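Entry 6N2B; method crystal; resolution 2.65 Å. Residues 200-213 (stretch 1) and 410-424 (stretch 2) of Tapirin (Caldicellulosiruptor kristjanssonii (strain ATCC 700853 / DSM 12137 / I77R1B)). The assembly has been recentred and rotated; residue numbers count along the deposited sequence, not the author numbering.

Stretch 1 200-213: SWNDLFEYAVYSRG
Stretch 2, residues 410-424: DDIKNFDFDSRMSVT

Two stretches of one tapirin chain, at least 206 residues apart in sequence where they touch, bury 630 Å² between them, about half of it from aromatic residues. Stretch 1 opens with a type I turn, S200 to D203, continues through a 3-10 segment at 204-206, turns a corner at 208 and 209, and runs as strand through 210-211. Stretch 2 begins in a helix that started earlier in the chain and later forms a second 3-10 segment at 417-420. In register, the CA of N202 lies 7.7 Å from the CA of F417, and the CA of R212 lies 7.4 Å from the CA of D418.

W201 gives up the most surface. With chi1 p (61°) and chi2 -104°, its indole lays one face against I412, whose CG1 sits 3.5 Å from the centroid of the six-membered ring, almost on the normal. I412 is m,t, and its slim methylene can approach that flat surface closely. The indole edge meets F415 (chi1 t) at 85° between planes, centroids 5.6 Å apart, and W201 CZ3 also comes 3.9 Å from F417 CZ. The backbone of N202 points CB toward stretch 2 and over the F415 ring, 4.0 Å from its centroid; chi1 p (69°) places the amide, whose OD1 accepts a hydrogen bond from S200 OG (3.3 Å). Y207 OH donates to W201 O at 2.5 Å, tying the turn to the residue that follows the 3-10 segment.

Y210, chi1 t, reaches between F417 and M421: its OH lies 3.7 Å from F417 CB and 3.8 Å from M421 CE. A tyrosine suits this place because its ring packs against apolar groups while its hydroxyl meets a water (3.2 Å from OH) that donates to F417 O (2.9 Å). M421, p,t,p, also brings CE 4.2 Å from L204 CD1.

At the partly exposed end, R212 extends (chi1, chi2 t; chi3 110°) so that NH1 donates to D418 OD1 at 3.0 Å, a salt bridge.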

# COMPACT_ATOMS: atom_id res chain seq x y z
N SER A 200 -4.73 11.31 -9.58
CA SER A 200 -4.29 12.23 -8.54
C SER A 200 -4.26 11.48 -7.21
O SER A 200 -5.16 10.69 -6.92
CB SER A 200 -5.26 13.42 -8.48
OG SER A 200 -4.65 14.57 -7.92
N TRP A 201 -3.22 11.71 -6.40
CA TRP A 201 -3.16 11.05 -5.09
C TRP A 201 -4.13 11.63 -4.07
O TRP A 201 -4.37 10.98 -3.04
CB TRP A 201 -1.73 11.05 -4.50
CG TRP A 201 -1.13 12.40 -4.24
CD1 TRP A 201 -0.19 13.03 -5.00
CD2 TRP A 201 -1.44 13.29 -3.15
NE1 TRP A 201 0.11 14.26 -4.45
CE2 TRP A 201 -0.65 14.44 -3.32
CE3 TRP A 201 -2.31 13.23 -2.06
CZ2 TRP A 201 -0.70 15.52 -2.44
CZ3 TRP A 201 -2.37 14.31 -1.19
CH2 TRP A 201 -1.56 15.43 -1.39
N ASN A 202 -4.70 12.81 -4.29
CA ASN A 202 -5.65 13.33 -3.32
C ASN A 202 -7.11 13.11 -3.73
O ASN A 202 -8.01 13.62 -3.06
CB ASN A 202 -5.36 14.81 -3.03
CG ASN A 202 -5.67 15.74 -4.20
OD1 ASN A 202 -6.29 15.36 -5.19
ND2 ASN A 202 -5.24 16.99 -4.06
N ASP A 203 -7.36 12.30 -4.76
CA ASP A 203 -8.70 12.01 -5.25
C ASP A 203 -9.19 10.69 -4.68
O ASP A 203 -8.59 9.65 -4.92
CB ASP A 203 -8.68 11.93 -6.78
CG ASP A 203 -10.05 11.76 -7.37
OD1 ASP A 203 -11.05 12.06 -6.69
OD2 ASP A 203 -10.11 11.33 -8.55
N LEU A 204 -10.31 10.74 -3.95
CA LEU A 204 -10.84 9.53 -3.33
C LEU A 204 -11.14 8.45 -4.36
O LEU A 204 -10.95 7.26 -4.08
CB LEU A 204 -12.10 9.87 -2.52
CG LEU A 204 -13.02 8.74 -2.04
CD1 LEU A 204 -12.52 8.09 -0.75
CD2 LEU A 204 -14.40 9.29 -1.82
N PHE A 205 -11.58 8.83 -5.55
CA PHE A 205 -11.98 7.85 -6.55
C PHE A 205 -10.81 7.25 -7.31
O PHE A 205 -11.03 6.42 -8.20
CB PHE A 205 -13.00 8.49 -7.50
CG PHE A 205 -14.24 8.93 -6.79
CD1 PHE A 205 -15.18 8.00 -6.39
CD2 PHE A 205 -14.41 10.25 -6.42
CE1 PHE A 205 -16.31 8.38 -5.69
CE2 PHE A 205 -15.52 10.63 -5.71
CZ PHE A 205 -16.48 9.69 -5.35
N GLU A 206 -9.57 7.64 -6.97
CA GLU A 206 -8.38 6.97 -7.47
C GLU A 206 -8.03 5.72 -6.67
O GLU A 206 -7.26 4.88 -7.14
CB GLU A 206 -7.21 7.96 -7.49
CG GLU A 206 -5.78 7.36 -7.39
CD GLU A 206 -5.37 6.46 -8.57
OE1 GLU A 206 -6.00 6.53 -9.65
OE2 GLU A 206 -4.42 5.65 -8.41
N TYR A 207 -8.62 5.52 -5.50
CA TYR A 207 -8.15 4.46 -4.61
C TYR A 207 -8.85 3.13 -4.89
O TYR A 207 -10.07 3.08 -5.10
CB TYR A 207 -8.30 4.91 -3.16
CG TYR A 207 -7.21 5.90 -2.88
CD1 TYR A 207 -7.33 7.24 -3.27
CD2 TYR A 207 -6.00 5.49 -2.33
CE1 TYR A 207 -6.30 8.14 -3.06
CE2 TYR A 207 -4.96 6.38 -2.13
CZ TYR A 207 -5.11 7.70 -2.50
OH TYR A 207 -4.06 8.57 -2.30
N ALA A 208 -8.03 2.07 -4.99
CA ALA A 208 -8.57 0.72 -4.93
C ALA A 208 -8.96 0.37 -3.50
O ALA A 208 -10.00 -0.26 -3.25
CB ALA A 208 -7.55 -0.27 -5.48
N VAL A 209 -8.15 0.81 -2.53
CA VAL A 209 -8.46 0.66 -1.12
C VAL A 209 -8.33 2.03 -0.48
O VAL A 209 -7.23 2.61 -0.45
CB VAL A 209 -7.54 -0.36 -0.43
CG1 VAL A 209 -7.90 -0.51 1.04
CG2 VAL A 209 -7.63 -1.70 -1.11
N TYR A 210 -9.43 2.56 0.02
CA TYR A 210 -9.41 3.77 0.84
C TYR A 210 -9.89 3.38 2.23
O TYR A 210 -11.05 3.00 2.40
CB TYR A 210 -10.29 4.86 0.25
CG TYR A 210 -10.18 6.19 0.98
CD1 TYR A 210 -10.93 6.44 2.12
CD2 TYR A 210 -9.33 7.19 0.52
CE1 TYR A 210 -10.83 7.64 2.78
CE2 TYR A 210 -9.22 8.40 1.17
CZ TYR A 210 -9.97 8.62 2.30
OH TYR A 210 -9.88 9.83 2.97
N SER A 211 -9.01 3.45 3.21
CA SER A 211 -9.34 3.08 4.58
C SER A 211 -9.19 4.30 5.47
O SER A 211 -8.08 4.81 5.66
CB SER A 211 -8.46 1.94 5.07
OG SER A 211 -8.84 0.72 4.46
N ARG A 212 -10.31 4.78 6.02
CA ARG A 212 -10.27 5.90 6.95
C ARG A 212 -9.53 5.52 8.22
O ARG A 212 -8.75 6.31 8.76
CB ARG A 212 -11.69 6.38 7.25
CG ARG A 212 -11.77 7.55 8.21
CD ARG A 212 -13.09 8.28 8.09
NE ARG A 212 -13.91 8.08 9.29
CZ ARG A 212 -13.71 8.68 10.46
NH1 ARG A 212 -12.73 9.58 10.61
NH2 ARG A 212 -14.51 8.41 11.48
N GLY A 213 -9.76 4.31 8.70
CA GLY A 213 -8.98 3.80 9.81
C GLY A 213 -7.86 2.91 9.32
O GLY A 213 -7.15 3.26 8.37
N ASP A 410 5.76 17.39 1.72
CA ASP A 410 4.98 18.30 2.55
C ASP A 410 3.53 18.34 2.10
O ASP A 410 2.62 18.31 2.94
CB ASP A 410 5.61 19.70 2.55
CG ASP A 410 6.82 19.80 3.48
OD1 ASP A 410 6.94 18.97 4.41
OD2 ASP A 410 7.65 20.71 3.27
N ASP A 411 3.30 18.34 0.79
CA ASP A 411 1.95 18.31 0.24
C ASP A 411 1.09 17.23 0.89
O ASP A 411 -0.06 17.48 1.27
CB ASP A 411 2.01 18.05 -1.27
CG ASP A 411 2.52 19.23 -2.04
OD1 ASP A 411 2.63 20.34 -1.47
OD2 ASP A 411 2.81 19.04 -3.24
N ILE A 412 1.64 16.03 1.03
CA ILE A 412 0.87 14.92 1.57
C ILE A 412 0.77 15.02 3.09
O ILE A 412 -0.31 14.86 3.67
CB ILE A 412 1.48 13.58 1.12
CG1 ILE A 412 1.29 13.44 -0.40
CG2 ILE A 412 0.88 12.43 1.92
CD1 ILE A 412 1.84 12.18 -0.99
N LYS A 413 1.89 15.31 3.75
CA LYS A 413 1.87 15.57 5.18
C LYS A 413 0.84 16.63 5.54
O LYS A 413 0.22 16.57 6.61
CB LYS A 413 3.27 16.00 5.64
CG LYS A 413 3.63 15.65 7.07
CD LYS A 413 4.78 16.51 7.56
CE LYS A 413 6.16 15.91 7.21
NZ LYS A 413 6.64 14.93 8.24
N ASN A 414 0.62 17.59 4.65
CA ASN A 414 -0.23 18.73 4.94
C ASN A 414 -1.67 18.52 4.51
O ASN A 414 -2.51 19.39 4.77
CB ASN A 414 0.31 19.99 4.25
CG ASN A 414 1.53 20.58 4.98
OD1 ASN A 414 1.70 20.39 6.18
ND2 ASN A 414 2.36 21.31 4.24
N PHE A 415 -1.99 17.41 3.86
CA PHE A 415 -3.34 17.17 3.38
C PHE A 415 -4.15 16.44 4.45
O PHE A 415 -3.74 15.36 4.91
CB PHE A 415 -3.32 16.37 2.08
CG PHE A 415 -4.61 16.38 1.35
CD1 PHE A 415 -4.93 17.41 0.49
CD2 PHE A 415 -5.53 15.36 1.52
CE1 PHE A 415 -6.13 17.42 -0.19
CE2 PHE A 415 -6.74 15.36 0.85
CZ PHE A 415 -7.04 16.39 -0.01
N ASP A 416 -5.28 17.04 4.85
CA ASP A 416 -6.15 16.47 5.88
C ASP A 416 -7.24 15.65 5.18
O ASP A 416 -8.35 16.11 4.92
CB ASP A 416 -6.72 17.58 6.76
CG ASP A 416 -7.63 17.06 7.87
OD1 ASP A 416 -7.83 15.83 7.96
OD2 ASP A 416 -8.13 17.89 8.65
N PHE A 417 -6.89 14.39 4.88
CA PHE A 417 -7.77 13.50 4.13
C PHE A 417 -9.16 13.44 4.76
O PHE A 417 -10.17 13.47 4.05
CB PHE A 417 -7.17 12.09 4.05
CG PHE A 417 -6.12 11.93 2.99
CD1 PHE A 417 -4.78 12.19 3.27
CD2 PHE A 417 -6.46 11.51 1.71
CE1 PHE A 417 -3.80 12.04 2.30
CE2 PHE A 417 -5.48 11.36 0.73
CZ PHE A 417 -4.15 11.63 1.03
N ASP A 418 -9.21 13.37 6.09
CA ASP A 418 -10.50 13.26 6.77
C ASP A 418 -11.36 14.48 6.54
O ASP A 418 -12.59 14.37 6.53
CB ASP A 418 -10.27 13.05 8.25
CG ASP A 418 -10.43 11.63 8.66
OD1 ASP A 418 -11.48 11.05 8.30
OD2 ASP A 418 -9.51 11.10 9.32
N SER A 419 -10.74 15.64 6.37
CA SER A 419 -11.49 16.88 6.23
C SER A 419 -12.34 16.90 4.97
O SER A 419 -13.27 17.71 4.87
CB SER A 419 -10.53 18.07 6.23
OG SER A 419 -9.76 18.10 5.04
N ARG A 420 -12.07 16.02 4.01
CA ARG A 420 -12.78 16.06 2.73
C ARG A 420 -14.16 15.40 2.78
O ARG A 420 -14.90 15.50 1.79
CB ARG A 420 -11.93 15.39 1.66
CG ARG A 420 -10.49 15.84 1.66
CD ARG A 420 -10.39 17.36 1.62
NE ARG A 420 -11.01 17.95 0.43
CZ ARG A 420 -11.15 19.27 0.25
NH1 ARG A 420 -11.72 19.73 -0.85
NH2 ARG A 420 -10.71 20.12 1.17
N MET A 421 -14.53 14.76 3.88
CA MET A 421 -15.79 14.05 3.98
C MET A 421 -16.33 14.20 5.39
O MET A 421 -15.62 14.60 6.32
CB MET A 421 -15.64 12.56 3.65
CG MET A 421 -14.81 11.77 4.67
SD MET A 421 -14.37 10.09 4.15
CE MET A 421 -13.60 10.40 2.55
N SER A 422 -17.62 13.88 5.54
CA SER A 422 -18.29 13.88 6.84
C SER A 422 -19.04 12.56 6.95
O SER A 422 -20.11 12.39 6.36
CB SER A 422 -19.23 15.08 6.98
OG SER A 422 -18.60 16.26 6.49
N VAL A 423 -18.48 11.62 7.69
CA VAL A 423 -19.11 10.31 7.84
C VAL A 423 -20.25 10.43 8.83
O VAL A 423 -20.07 10.92 9.95
CB VAL A 423 -18.09 9.25 8.29
CG1 VAL A 423 -18.78 7.94 8.60
CG2 VAL A 423 -17.03 9.05 7.20
N THR A 424 -21.45 10.00 8.41
CA THR A 424 -22.58 9.90 9.31
C THR A 424 -22.98 8.43 9.35
O THR A 424 -22.26 7.62 9.96
CB THR A 424 -23.74 10.82 8.89
OG1 THR A 424 -23.89 10.81 7.47
CG2 THR A 424 -23.50 12.25 9.38
O HOH W 1 -10.03 12.54 1.34
O HOH W 2 -8.39 8.87 7.48